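Local coordinates for uncharacterized protein (Pseudomonas aeruginosa UCBPP-PA14, PDB 3FD9), which acts as the transcriptional anti-activator ExsD, probably silencing the type III secretion regulon by disrupting self-association and DNA binding of the activator ExsA, at residues A[130-135]-A[166-171]; A[25-30]-A[52-57]; A[106-111]-A[184-189]; A[98-103]-A[198-203]. All coordinates share one frame; numbering follows the deposited sequence.

Contact 1 of 4, residues A[130-135]-A[166-171]; sequences ETQSRQ and ARTQEQ
Thr168 fills the gap between two antiparallel helices and meets Gln132 and Ser133 with the two arms of its side chain. The dispersion contacts divide between those arms. The methyl CG2 approaches CB of Ser133 at 4.2 Å, while OG1 lies 3.6 Å from CG of Gln132, an aliphatic carbon rather than the amide. Thr168 holds OG1 beside its own backbone N (chi1 -67°), which swings CG2 to the far side of that nitrogen and lets one residue touch two consecutive partners. Gln132 carries CG on the far side from its backbone N (chi1 163°), which sets that carbon against OG1; the bend at chi2 then turns the amide, and the side chain crosses the threonine obliquely. With only a serine and a threonine between them at this point, the CA atoms of Ser133 and Thr168 are 6.7 Å apart.

Polar pairing serves the buried hydroxyls. Thr168 OG1 is hydrogen-bonded to Cys164 O, one turn back in its own helix, so that the oxygen facing Gln132 is already engaged. Ser133 OG pairs instead with the side-chain NE2 of Gln165, and this bond joins the two helices just before residues 166-171 begin.

Around this centre, Thr168 also packs on Leu136 and Gln171 on Leu129, extending the apposition along helix 119-147. Another copy of the protein closes in from outside, with Arg145 of the second subunit packing on Gln132 and Gln171. Two long antiparallel helices, in close approach at small hydroxyl residues, make up the helical hairpin after which this region of ExsD is named.

Contact 2 of 4, residues A[25-30]-A[52-57]; sequences SGIISA and EWLQQR
Ile27 and Ile28 carry this contact, reaching across to Leu54 and Arg57 from the loop that links helices 19-24 and 30-39. The loop starts with a Schellman motif at Gly26, whose positive phi (58°) takes the chain out of the helix. Ile27 follows and points toward helix 52-60. Its longer branch leads past the backbone N (chi1 -62°) and sets CD1 3.7 Å from the carbonyl oxygen of Arg57, whereas CG2, on the other branch, lies 4.4 Å from CD1 of Leu54. Its backbone is hydrogen-bonded to Leu64. Ile28 is turned less directly across, yet its CD1 comes within 4.5 Å of CD2 of Leu54, so both isoleucines share the leucine, one at each methyl. Ser29 then caps the N terminus of helix 30-39 with its side chain, while its own N is bonded to OE1 of Gln32.

On the helix side, CD of Arg57 rests 3.6 Å above a face of the Trp53 ring. Tyr22 and Phe49 add further cover to Leu54. The side chains that meet are branched aliphatic groups, together with one methyl against a backbone carbonyl oxygen, making the contact essentially apolar; the guanidinium charge of Arg57 goes to a salt bridge with Asp89.

Contact 3 of 4, residues A[106-111]-A[184-189]; sequences PVYGWW and ALAKSA
Trp111 turns the rim of its indole, not a face, toward the helix of Ala186 and Ala189. With CG on the far side from the backbone N (chi1 179°), the indole extends away from its own helix and its six-membered end does the touching. CH2 faces the carbonyl oxygen of Ala186 at 3.3 Å, the oxygen lying at the edge and in the ring plane. Next along the same rim, CZ2 meets CB of Ala189 at 3.5 Å, again close to the plane. On the other flank CZ3 is 4.2 Å from CB of Ala186.

Tyr108, one turn earlier, extends in much the same direction and touches the same alanine with its end: OH lies 3.9 Å from Ala186 CB. The two aromatics also meet one another, CE3 of Trp111 standing 3.7 Å above the tyrosine ring and displaced toward its rim, while the tyrosine OH lies in the indole plane at its edge. Long aromatic side chains thus meet small alanines and a carbonyl oxygen, in keeping with axes of segments 106-111 and 184-189 that come no closer than 12.5 Å. Ser188 points away from the contact and bonds through OG to Ala184 O, an oxygen its own N reaches from the opposite face.

Arg38 of the third subunit packs on Tyr108. The contact joins the last turns of helix 157-189 to helix 96-115, segments 106-111 and 184-189 making 114° between their N-to-C directions. Trp190, edge-to-face with Trp111, and Trp193, stacked with Tyr108, carry the aromatic cluster on toward helix 193-203.

Contact 4 of 4, residues A[98-103]-A[198-203]; sequences SMIDWV and ATLLAS
Rotation about the first torsions of Ile100 and Leu200 brings their branches together between two helices. Ile100 keeps CG1 beside its backbone N (chi1 -69°), and Leu200 carries CG anti to its own (chi1 173°); the two side chains then slide past each other in opposite directions, with CG1 of the isoleucine 3.8 Å from CD2 of the leucine. That same methyl also receives selenomethionine Met99, whose CG approaches Leu200 CD2 at 4.1 Å before the chain bends away. Further out, CD1 of Ile100 meets CD2 of Leu201 at 3.7 Å, their side chains crossing at about a right angle. Ile100 is consequently flanked by two consecutive leucines.

Segments 98-103 and 198-203 run 143° apart in direction, their axes 11.6 Å apart at closest approach, and helix 96-115 widens into a pi-type turn at 100-103. Leu104 and Pro96 add to the cover on Leu200. In the trimer, Leu201 packs on Leu73 of the third subunit. Since only aliphatic carbons meet across the pair, its cohesion is dispersive and hydrophobic, while the charge of Asp101, on the same helix, is met by a salt bridge to Arg31 of the third subunit and a hydrogen bond from Gln97.

Overall arrangement
From the N terminus, contact 2 closes first, folding the loop after helix 19-24 onto helix 52-60, and it is complete before any other contact opens. The remaining three form a concentric series without crossing. Contact 4 opens first and closes last, contact 3 lies within it, and contact 1 is innermost, within the hairpin of helices 119-147 and 157-189. Contacts 3 and 4 abut where Pro106 packs on Asp101; contact 3 joins helix 96-115 to the end of hairpin helix 157-189, and contact 4 joins it to the following helix 193-203. Contact 1 stands apart, its centre 34 Å from that of contact 4. Arg57 packs on Trp102, joining contact 2 to contact 4.

Contact 1 of 4, residues A[130-135]-A[166-171]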
loop_
_atom_site.group_PDB
_atom_site.type_symbol
_atom_site.label_atom_id
_atom_site.label_comp_id
_atom_site.label_asym_id
_atom_site.label_seq_id
_atom_site.Cartn_x
_atom_site.Cartn_y
_atom_site.Cartn_z
ATOM N N GLU A 130 3.090 -7.308 -18.270
ATOM C CA GLU A 130 2.545 -7.993 -17.112
ATOM C C GLU A 130 1.195 -7.369 -16.771
ATOM O O GLU A 130 0.199 -8.067 -16.589
ATOM C CB GLU A 130 3.504 -7.865 -15.929
ATOM C CG GLU A 130 3.464 -9.039 -14.956
ATOM C CD GLU A 130 4.236 -10.254 -15.462
ATOM O OE1 GLU A 130 3.701 -11.382 -15.375
ATOM O OE2 GLU A 130 5.375 -10.077 -15.950
ATOM N N THR A 131 1.176 -6.043 -16.692
ATOM C CA THR A 131 -0.053 -5.282 -16.499
ATOM C C THR A 131 -1.146 -5.667 -17.502
ATOM O O THR A 131 -2.261 -5.998 -17.113
ATOM C CB THR A 131 0.222 -3.775 -16.638
ATOM O OG1 THR A 131 1.188 -3.374 -15.659
ATOM C CG2 THR A 131 -1.061 -2.972 -16.455
ATOM N N GLN A 132 -0.829 -5.604 -18.790
ATOM C CA GLN A 132 -1.778 -5.990 -19.827
ATOM C C GLN A 132 -2.266 -7.405 -19.576
ATOM O O GLN A 132 -3.424 -7.732 -19.830
ATOM C CB GLN A 132 -1.131 -5.901 -21.213
ATOM C CG GLN A 132 -1.877 -6.655 -22.325
ATOM C CD GLN A 132 -3.134 -5.935 -22.804
ATOM O OE1 GLN A 132 -3.581 -4.960 -22.196
ATOM N NE2 GLN A 132 -3.706 -6.415 -23.906
ATOM N N SER A 133 -1.371 -8.244 -19.072
ATOM C CA SER A 133 -1.707 -9.626 -18.760
ATOM C C SER A 133 -2.712 -9.670 -17.617
ATOM O O SER A 133 -3.776 -10.277 -17.735
ATOM C CB SER A 133 -0.448 -10.400 -18.385
ATOM O OG SER A 133 -0.718 -11.785 -18.294
ATOM N N ARG A 134 -2.361 -9.016 -16.513
ATOM C CA ARG A 134 -3.237 -8.915 -15.356
ATOM C C ARG A 134 -4.596 -8.406 -15.795
ATOM O O ARG A 134 -5.628 -8.980 -15.453
ATOM C CB ARG A 134 -2.645 -7.957 -14.324
ATOM C CG ARG A 134 -3.119 -8.205 -12.905
ATOM C CD ARG A 134 -2.159 -9.120 -12.146
ATOM N NE ARG A 134 -1.504 -10.105 -13.009
ATOM C CZ ARG A 134 -1.973 -11.328 -13.253
ATOM N NH1 ARG A 134 -3.110 -11.732 -12.700
ATOM N NH2 ARG A 134 -1.301 -12.148 -14.054
ATOM N N GLN A 135 -4.585 -7.323 -16.566
ATOM C CA GLN A 135 -5.810 -6.703 -17.056
ATOM C C GLN A 135 -6.704 -7.689 -17.791
ATOM O O GLN A 135 -7.927 -7.642 -17.667
ATOM C CB GLN A 135 -5.483 -5.509 -17.958
ATOM C CG GLN A 135 -5.046 -4.287 -17.187
ATOM C CD GLN A 135 -5.994 -3.981 -16.047
ATOM O OE1 GLN A 135 -7.211 -4.135 -16.180
ATOM N NE2 GLN A 135 -5.443 -3.554 -14.913
ATOM N N ALA A 166 -2.866 -14.991 -25.337
ATOM C CA ALA A 166 -1.880 -15.793 -26.057
ATOM C C ALA A 166 -0.763 -14.912 -26.613
ATOM O O ALA A 166 0.407 -15.117 -26.304
ATOM C CB ALA A 166 -2.547 -16.587 -27.178
ATOM N N ARG A 167 -1.133 -13.935 -27.434
ATOM C CA ARG A 167 -0.169 -12.995 -27.991
ATOM C C ARG A 167 0.691 -12.403 -26.883
ATOM O O ARG A 167 1.916 -12.518 -26.904
ATOM C CB ARG A 167 -0.886 -11.877 -28.752
ATOM C CG ARG A 167 0.005 -10.697 -29.119
ATOM C CD ARG A 167 1.119 -11.091 -30.082
ATOM N NE ARG A 167 0.602 -11.667 -31.322
ATOM C CZ ARG A 167 0.732 -12.945 -31.669
ATOM N NH1 ARG A 167 1.377 -13.788 -30.872
ATOM N NH2 ARG A 167 0.224 -13.380 -32.816
ATOM N N THR A 168 0.040 -11.772 -25.914
ATOM C CA THR A 168 0.741 -11.188 -24.781
ATOM C C THR A 168 1.735 -12.192 -24.227
ATOM O O THR A 168 2.880 -11.853 -23.952
ATOM C CB THR A 168 -0.233 -10.762 -23.668
ATOM O OG1 THR A 168 -1.042 -9.674 -24.131
ATOM C CG2 THR A 168 0.538 -10.322 -22.434
ATOM N N GLN A 169 1.289 -13.435 -24.092
ATOM C CA GLN A 169 2.122 -14.494 -23.542
ATOM C C GLN A 169 3.334 -14.773 -24.426
ATOM O O GLN A 169 4.421 -15.067 -23.928
ATOM C CB GLN A 169 1.301 -15.772 -23.365
ATOM C CG GLN A 169 1.667 -16.581 -22.136
ATOM C CD GLN A 169 1.457 -15.804 -20.846
ATOM O OE1 GLN A 169 2.254 -14.927 -20.496
ATOM N NE2 GLN A 169 0.384 -16.128 -20.128
ATOM N N GLU A 170 3.142 -14.682 -25.740
ATOM C CA GLU A 170 4.216 -14.960 -26.687
ATOM C C GLU A 170 5.349 -13.966 -26.513
ATOM O O GLU A 170 6.509 -14.350 -26.392
ATOM C CB GLU A 170 3.709 -14.896 -28.131
ATOM C CG GLU A 170 2.406 -15.641 -28.393
ATOM C CD GLU A 170 2.564 -17.154 -28.389
ATOM O OE1 GLU A 170 3.520 -17.661 -27.760
ATOM O OE2 GLU A 170 1.722 -17.837 -29.016
ATOM N N GLN A 171 5.007 -12.682 -26.508
ATOM C CA GLN A 171 6.025 -11.646 -26.426
ATOM C C GLN A 171 6.734 -11.642 -25.084
ATOM O O GLN A 171 7.909 -11.308 -25.005
ATOM C CB GLN A 171 5.458 -10.264 -26.761
ATOM C CG GLN A 171 4.028 -10.030 -26.334
ATOM C CD GLN A 171 3.343 -8.995 -27.209
ATOM O OE1 GLN A 171 2.483 -8.239 -26.749
ATOM N NE2 GLN A 171 3.729 -8.950 -28.482
#

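Contact 2 of 4, residues A[25-30]-A[52-57]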
loop_
_atom_site.group_PDB
_atom_site.type_symbol
_atom_site.label_atom_id
_atom_site.label_comp_id
_atom_site.label_asym_id
_atom_site.label_seq_id
_atom_site.Cartn_x
_atom_site.Cartn_y
_atom_site.Cartn_z
ATOM N N SER A 25 2.229 2.945 -5.771
ATOM C CA SER A 25 3.591 2.468 -5.575
ATOM C C SER A 25 4.093 2.700 -4.163
ATOM O O SER A 25 5.264 2.452 -3.879
ATOM C CB SER A 25 4.542 3.148 -6.556
ATOM O OG SER A 25 4.373 2.636 -7.868
ATOM N N GLY A 26 3.219 3.187 -3.286
ATOM C CA GLY A 26 3.576 3.427 -1.897
ATOM C C GLY A 26 4.747 4.381 -1.754
ATOM O O GLY A 26 5.567 4.256 -0.843
ATOM N N ILE A 27 4.836 5.336 -2.669
ATOM C CA ILE A 27 5.888 6.336 -2.611
ATOM C C ILE A 27 5.428 7.484 -1.725
ATOM O O ILE A 27 6.225 8.084 -0.999
ATOM C CB ILE A 27 6.241 6.853 -4.021
ATOM C CG1 ILE A 27 6.761 5.704 -4.877
ATOM C CG2 ILE A 27 7.314 7.935 -3.959
ATOM C CD1 ILE A 27 8.055 5.093 -4.341
ATOM N N ILE A 28 4.128 7.765 -1.791
ATOM C CA ILE A 28 3.494 8.845 -1.050
ATOM C C ILE A 28 2.250 8.304 -0.332
ATOM O O ILE A 28 1.343 7.762 -0.968
ATOM C CB ILE A 28 3.058 9.960 -2.009
ATOM C CG1 ILE A 28 4.222 10.375 -2.904
ATOM C CG2 ILE A 28 2.535 11.153 -1.245
ATOM C CD1 ILE A 28 4.093 11.764 -3.494
ATOM N N SER A 29 2.197 8.441 0.989
ATOM C CA SER A 29 1.047 7.940 1.729
ATOM C C SER A 29 -0.178 8.823 1.501
ATOM O O SER A 29 -0.057 9.939 1.007
ATOM C CB SER A 29 1.362 7.852 3.220
ATOM O OG SER A 29 1.485 9.146 3.777
ATOM N N ALA A 30 -1.356 8.320 1.853
ATOM C CA ALA A 30 -2.581 9.102 1.728
ATOM C C ALA A 30 -2.469 10.350 2.583
ATOM O O ALA A 30 -2.805 11.452 2.141
ATOM C CB ALA A 30 -3.787 8.282 2.148
ATOM N N GLU A 52 12.315 15.211 -12.063
ATOM C CA GLU A 52 13.281 14.111 -12.110
ATOM C C GLU A 52 13.522 13.451 -10.762
ATOM O O GLU A 52 13.599 12.231 -10.675
ATOM C CB GLU A 52 14.614 14.596 -12.681
ATOM C CG GLU A 52 14.633 14.703 -14.193
ATOM C CD GLU A 52 14.709 13.343 -14.863
ATOM O OE1 GLU A 52 14.393 12.324 -14.197
ATOM O OE2 GLU A 52 15.089 13.294 -16.056
ATOM N N TRP A 53 13.663 14.273 -9.723
ATOM C CA TRP A 53 13.919 13.798 -8.361
ATOM C C TRP A 53 12.844 12.830 -7.923
ATOM O O TRP A 53 13.133 11.703 -7.552
ATOM C CB TRP A 53 13.987 14.972 -7.385
ATOM C CG TRP A 53 14.135 14.576 -5.950
ATOM C CD1 TRP A 53 15.266 14.112 -5.342
ATOM C CD2 TRP A 53 13.129 14.633 -4.928
ATOM N NE1 TRP A 53 15.024 13.864 -4.011
ATOM C CE2 TRP A 53 13.717 14.173 -3.731
ATOM C CE3 TRP A 53 11.779 15.013 -4.912
ATOM C CZ2 TRP A 53 13.016 14.086 -2.534
ATOM C CZ3 TRP A 53 11.079 14.929 -3.721
ATOM C CH2 TRP A 53 11.701 14.466 -2.544
ATOM N N LEU A 54 11.596 13.268 -7.980
ATOM C CA LEU A 54 10.501 12.427 -7.528
ATOM C C LEU A 54 10.357 11.204 -8.434
ATOM O O LEU A 54 9.946 10.139 -7.987
ATOM C CB LEU A 54 9.198 13.225 -7.452
ATOM C CG LEU A 54 8.031 12.515 -6.759
ATOM C CD1 LEU A 54 8.450 11.963 -5.398
ATOM C CD2 LEU A 54 6.830 13.438 -6.612
ATOM N N GLN A 55 10.702 11.359 -9.706
ATOM C CA GLN A 55 10.644 10.246 -10.649
ATOM C C GLN A 55 11.682 9.176 -10.307
ATOM O O GLN A 55 11.448 7.983 -10.485
ATOM C CB GLN A 55 10.873 10.746 -12.076
ATOM C CG GLN A 55 9.759 11.611 -12.628
ATOM C CD GLN A 55 8.532 10.809 -12.980
ATOM O OE1 GLN A 55 8.584 9.579 -13.084
ATOM N NE2 GLN A 55 7.412 11.501 -13.165
ATOM N N GLN A 56 12.835 9.630 -9.831
ATOM C CA GLN A 56 13.924 8.760 -9.425
ATOM C C GLN A 56 13.500 7.962 -8.201
ATOM O O GLN A 56 13.687 6.747 -8.141
ATOM C CB GLN A 56 15.161 9.610 -9.116
ATOM C CG GLN A 56 16.373 8.876 -8.542
ATOM C CD GLN A 56 17.632 9.753 -8.531
ATOM O OE1 GLN A 56 18.193 10.075 -9.585
ATOM N NE2 GLN A 56 18.076 10.142 -7.337
ATOM N N ARG A 57 12.910 8.646 -7.226
ATOM C CA ARG A 57 12.421 7.971 -6.033
ATOM C C ARG A 57 11.339 6.961 -6.380
ATOM O O ARG A 57 11.328 5.858 -5.834
ATOM C CB ARG A 57 11.943 8.970 -4.985
ATOM C CG ARG A 57 13.084 9.789 -4.418
ATOM C CD ARG A 57 12.697 10.520 -3.161
ATOM N NE ARG A 57 12.507 9.593 -2.048
ATOM C CZ ARG A 57 13.270 9.548 -0.960
ATOM N NH1 ARG A 57 14.292 10.386 -0.821
ATOM N NH2 ARG A 57 13.003 8.666 -0.006
#

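Contact 3 of 4, residues A[106-111]-A[184-189]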
loop_
_atom_site.group_PDB
_atom_site.type_symbol
_atom_site.label_atom_id
_atom_site.label_comp_id
_atom_site.label_asym_id
_atom_site.label_seq_id
_atom_site.Cartn_x
_atom_site.Cartn_y
_atom_site.Cartn_z
ATOM N N PRO A 106 21.270 1.372 -8.925
ATOM C CA PRO A 106 21.324 2.282 -10.078
ATOM C C PRO A 106 22.552 2.021 -10.948
ATOM O O PRO A 106 22.452 1.878 -12.169
ATOM C CB PRO A 106 21.442 3.658 -9.429
ATOM C CG PRO A 106 20.772 3.490 -8.090
ATOM C CD PRO A 106 21.137 2.096 -7.650
ATOM N N VAL A 107 23.713 1.951 -10.311
ATOM C CA VAL A 107 24.963 1.724 -11.018
ATOM C C VAL A 107 24.919 0.446 -11.837
ATOM O O VAL A 107 25.422 0.401 -12.960
ATOM C CB VAL A 107 26.147 1.663 -10.046
ATOM C CG1 VAL A 107 27.351 1.014 -10.706
ATOM C CG2 VAL A 107 26.478 3.069 -9.545
ATOM N N TYR A 108 24.321 -0.597 -11.278
ATOM C CA TYR A 108 24.276 -1.878 -11.976
ATOM C C TYR A 108 23.341 -1.820 -13.165
ATOM O O TYR A 108 23.597 -2.431 -14.188
ATOM C CB TYR A 108 23.854 -3.011 -11.043
ATOM C CG TYR A 108 23.932 -4.360 -11.709
ATOM C CD1 TYR A 108 25.049 -5.179 -11.543
ATOM C CD2 TYR A 108 22.908 -4.808 -12.532
ATOM C CE1 TYR A 108 25.132 -6.417 -12.162
ATOM C CE2 TYR A 108 22.983 -6.036 -13.157
ATOM C CZ TYR A 108 24.096 -6.836 -12.968
ATOM O OH TYR A 108 24.163 -8.062 -13.582
ATOM N N GLY A 109 22.245 -1.089 -13.024
ATOM C CA GLY A 109 21.336 -0.896 -14.138
ATOM C C GLY A 109 22.035 -0.159 -15.259
ATOM O O GLY A 109 21.872 -0.477 -16.432
ATOM N N TRP A 110 22.824 0.837 -14.885
ATOM C CA TRP A 110 23.612 1.587 -15.849
ATOM C C TRP A 110 24.667 0.688 -16.502
ATOM O O TRP A 110 24.720 0.578 -17.720
ATOM C CB TRP A 110 24.259 2.797 -15.180
ATOM C CG TRP A 110 25.091 3.595 -16.102
ATOM C CD1 TRP A 110 24.684 4.640 -16.882
ATOM C CD2 TRP A 110 26.485 3.415 -16.366
ATOM N NE1 TRP A 110 25.743 5.122 -17.612
ATOM C CE2 TRP A 110 26.861 4.385 -17.312
ATOM C CE3 TRP A 110 27.454 2.530 -15.891
ATOM C CZ2 TRP A 110 28.159 4.494 -17.790
ATOM C CZ3 TRP A 110 28.745 2.638 -16.367
ATOM C CH2 TRP A 110 29.085 3.610 -17.310
ATOM N N TRP A 111 25.498 0.040 -15.694
ATOM C CA TRP A 111 26.478 -0.899 -16.220
ATOM C C TRP A 111 25.819 -1.833 -17.221
ATOM O O TRP A 111 26.217 -1.916 -18.376
ATOM C CB TRP A 111 27.101 -1.713 -15.092
ATOM C CG TRP A 111 28.104 -2.719 -15.554
ATOM C CD1 TRP A 111 29.333 -2.462 -16.080
ATOM C CD2 TRP A 111 27.972 -4.146 -15.527
ATOM N NE1 TRP A 111 29.978 -3.636 -16.383
ATOM C CE2 TRP A 111 29.163 -4.684 -16.053
ATOM C CE3 TRP A 111 26.964 -5.019 -15.108
ATOM C CZ2 TRP A 111 29.372 -6.054 -16.173
ATOM C CZ3 TRP A 111 27.173 -6.376 -15.224
ATOM C CH2 TRP A 111 28.367 -6.883 -15.753
ATOM N N ALA A 184 23.111 -13.844 -18.821
ATOM C CA ALA A 184 24.236 -14.776 -18.848
ATOM C C ALA A 184 25.583 -14.083 -19.085
ATOM O O ALA A 184 26.565 -14.385 -18.408
ATOM C CB ALA A 184 23.998 -15.877 -19.885
ATOM N N LEU A 185 25.625 -13.158 -20.040
ATOM C CA LEU A 185 26.846 -12.415 -20.335
ATOM C C LEU A 185 27.155 -11.481 -19.182
ATOM O O LEU A 185 28.307 -11.353 -18.762
ATOM C CB LEU A 185 26.683 -11.597 -21.615
ATOM C CG LEU A 185 25.874 -12.273 -22.717
ATOM C CD1 LEU A 185 25.589 -11.300 -23.858
ATOM C CD2 LEU A 185 26.596 -13.520 -23.208
ATOM N N ALA A 186 26.110 -10.826 -18.684
ATOM C CA ALA A 186 26.240 -9.903 -17.568
ATOM C C ALA A 186 26.815 -10.613 -16.350
ATOM O O ALA A 186 27.636 -10.054 -15.625
ATOM C CB ALA A 186 24.900 -9.283 -17.236
ATOM N N LYS A 187 26.381 -11.847 -16.125
ATOM C CA LYS A 187 26.945 -12.649 -15.051
ATOM C C LYS A 187 28.423 -12.920 -15.322
ATOM O O LYS A 187 29.260 -12.787 -14.436
ATOM C CB LYS A 187 26.179 -13.960 -14.885
ATOM C CG LYS A 187 26.795 -14.875 -13.839
ATOM C CD LYS A 187 25.859 -15.992 -13.398
ATOM C CE LYS A 187 26.514 -16.833 -12.302
ATOM N NZ LYS A 187 25.634 -17.926 -11.799
ATOM N N SER A 188 28.744 -13.285 -16.556
ATOM C CA SER A 188 30.123 -13.577 -16.921
ATOM C C SER A 188 31.039 -12.371 -16.739
ATOM O O SER A 188 32.222 -12.527 -16.429
ATOM C CB SER A 188 30.203 -14.071 -18.366
ATOM O OG SER A 188 29.600 -15.346 -18.503
ATOM N N ALA A 189 30.491 -11.174 -16.933
ATOM C CA ALA A 189 31.298 -9.954 -16.948
ATOM C C ALA A 189 31.558 -9.394 -15.551
ATOM O O ALA A 189 32.409 -8.521 -15.372
ATOM C CB ALA A 189 30.649 -8.908 -17.816
#

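Contact 4 of 4, residues A[98-103]-A[198-203]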
loop_
_atom_site.group_PDB
_atom_site.type_symbol
_atom_site.label_atom_id
_atom_site.label_comp_id
_atom_site.label_asym_id
_atom_site.label_seq_id
_atom_site.Cartn_x
_atom_site.Cartn_y
_atom_site.Cartn_z
ATOM N N SER A 98 21.142 2.117 2.176
ATOM C CA SER A 98 21.331 3.348 1.427
ATOM C C SER A 98 22.384 3.163 0.342
ATOM O O SER A 98 22.252 3.680 -0.763
ATOM C CB SER A 98 21.729 4.483 2.366
ATOM O OG SER A 98 20.603 4.959 3.083
HETATM N N MSE A 99 23.426 2.416 0.666
HETATM C CA MSE A 99 24.453 2.077 -0.301
HETATM C C MSE A 99 23.843 1.336 -1.492
HETATM O O MSE A 99 24.267 1.509 -2.632
HETATM C CB MSE A 99 25.526 1.217 0.366
HETATM C CG MSE A 99 26.518 0.623 -0.610
HETATM SE SE MSE A 99 27.703 1.982 -1.391
HETATM C CE MSE A 99 28.890 2.253 0.170
ATOM N N ILE A 100 22.827 0.524 -1.220
ATOM C CA ILE A 100 22.241 -0.335 -2.236
ATOM C C ILE A 100 21.274 0.414 -3.132
ATOM O O ILE A 100 21.279 0.242 -4.345
ATOM C CB ILE A 100 21.474 -1.507 -1.597
ATOM C CG1 ILE A 100 22.441 -2.486 -0.927
ATOM C CG2 ILE A 100 20.644 -2.221 -2.637
ATOM C CD1 ILE A 100 21.751 -3.467 0.013
ATOM N N ASP A 101 20.426 1.234 -2.531
ATOM C CA ASP A 101 19.331 1.838 -3.266
ATOM C C ASP A 101 19.772 3.061 -4.034
ATOM O O ASP A 101 19.138 3.445 -5.015
ATOM C CB ASP A 101 18.213 2.225 -2.313
ATOM C CG ASP A 101 17.471 1.030 -1.782
ATOM O OD1 ASP A 101 17.215 0.090 -2.572
ATOM O OD2 ASP A 101 17.142 1.032 -0.575
ATOM N N TRP A 102 20.853 3.678 -3.570
ATOM C CA TRP A 102 21.323 4.918 -4.152
ATOM C C TRP A 102 22.539 4.720 -5.042
ATOM O O TRP A 102 22.835 5.555 -5.882
ATOM C CB TRP A 102 21.603 5.958 -3.062
ATOM C CG TRP A 102 20.435 6.888 -2.837
ATOM C CD1 TRP A 102 20.099 7.983 -3.590
ATOM C CD2 TRP A 102 19.447 6.798 -1.805
ATOM N NE1 TRP A 102 18.963 8.573 -3.088
ATOM C CE2 TRP A 102 18.544 7.866 -1.995
ATOM C CE3 TRP A 102 19.237 5.920 -0.739
ATOM C CZ2 TRP A 102 17.455 8.078 -1.160
ATOM C CZ3 TRP A 102 18.150 6.134 0.088
ATOM C CH2 TRP A 102 17.275 7.205 -0.125
ATOM N N VAL A 103 23.242 3.614 -4.872
ATOM C CA VAL A 103 24.439 3.386 -5.660
ATOM C C VAL A 103 24.377 2.052 -6.395
ATOM O O VAL A 103 24.164 2.014 -7.600
ATOM C CB VAL A 103 25.712 3.438 -4.791
ATOM C CG1 VAL A 103 26.947 3.270 -5.649
ATOM C CG2 VAL A 103 25.781 4.742 -4.046
ATOM N N ALA A 198 25.535 -10.394 -1.072
ATOM C CA ALA A 198 25.314 -11.201 0.123
ATOM C C ALA A 198 26.170 -10.703 1.277
ATOM O O ALA A 198 25.695 -10.553 2.406
ATOM C CB ALA A 198 25.631 -12.655 -0.163
ATOM N N THR A 199 27.438 -10.445 0.985
ATOM C CA THR A 199 28.377 -10.000 2.005
ATOM C C THR A 199 27.982 -8.657 2.596
ATOM O O THR A 199 27.921 -8.502 3.808
ATOM C CB THR A 199 29.782 -9.881 1.443
ATOM O OG1 THR A 199 30.244 -11.179 1.051
ATOM C CG2 THR A 199 30.717 -9.284 2.487
ATOM N N LEU A 200 27.721 -7.683 1.737
ATOM C CA LEU A 200 27.273 -6.385 2.206
ATOM C C LEU A 200 26.040 -6.529 3.101
ATOM O O LEU A 200 25.890 -5.835 4.108
ATOM C CB LEU A 200 26.949 -5.488 1.020
ATOM C CG LEU A 200 26.312 -4.158 1.405
ATOM C CD1 LEU A 200 27.267 -3.380 2.287
ATOM C CD2 LEU A 200 25.926 -3.359 0.164
ATOM N N LEU A 201 25.153 -7.437 2.726
ATOM C CA LEU A 201 23.914 -7.621 3.456
ATOM C C LEU A 201 24.116 -8.351 4.787
ATOM O O LEU A 201 23.316 -8.205 5.718
ATOM C CB LEU A 201 22.904 -8.359 2.581
ATOM C CG LEU A 201 22.179 -7.424 1.618
ATOM C CD1 LEU A 201 21.210 -8.203 0.750
ATOM C CD2 LEU A 201 21.458 -6.337 2.402
ATOM N N ALA A 202 25.196 -9.119 4.873
ATOM C CA ALA A 202 25.486 -9.897 6.065
ATOM C C ALA A 202 26.468 -9.203 7.011
ATOM O O ALA A 202 26.386 -9.375 8.229
ATOM C CB ALA A 202 26.020 -11.261 5.672
ATOM N N SER A 203 27.396 -8.429 6.456
ATOM C CA SER A 203 28.500 -7.895 7.246
ATOM C C SER A 203 28.810 -6.423 6.974
ATOM O O SER A 203 29.622 -5.817 7.666
ATOM C CB SER A 203 29.756 -8.750 7.041
ATOM O OG SER A 203 30.339 -8.519 5.769
#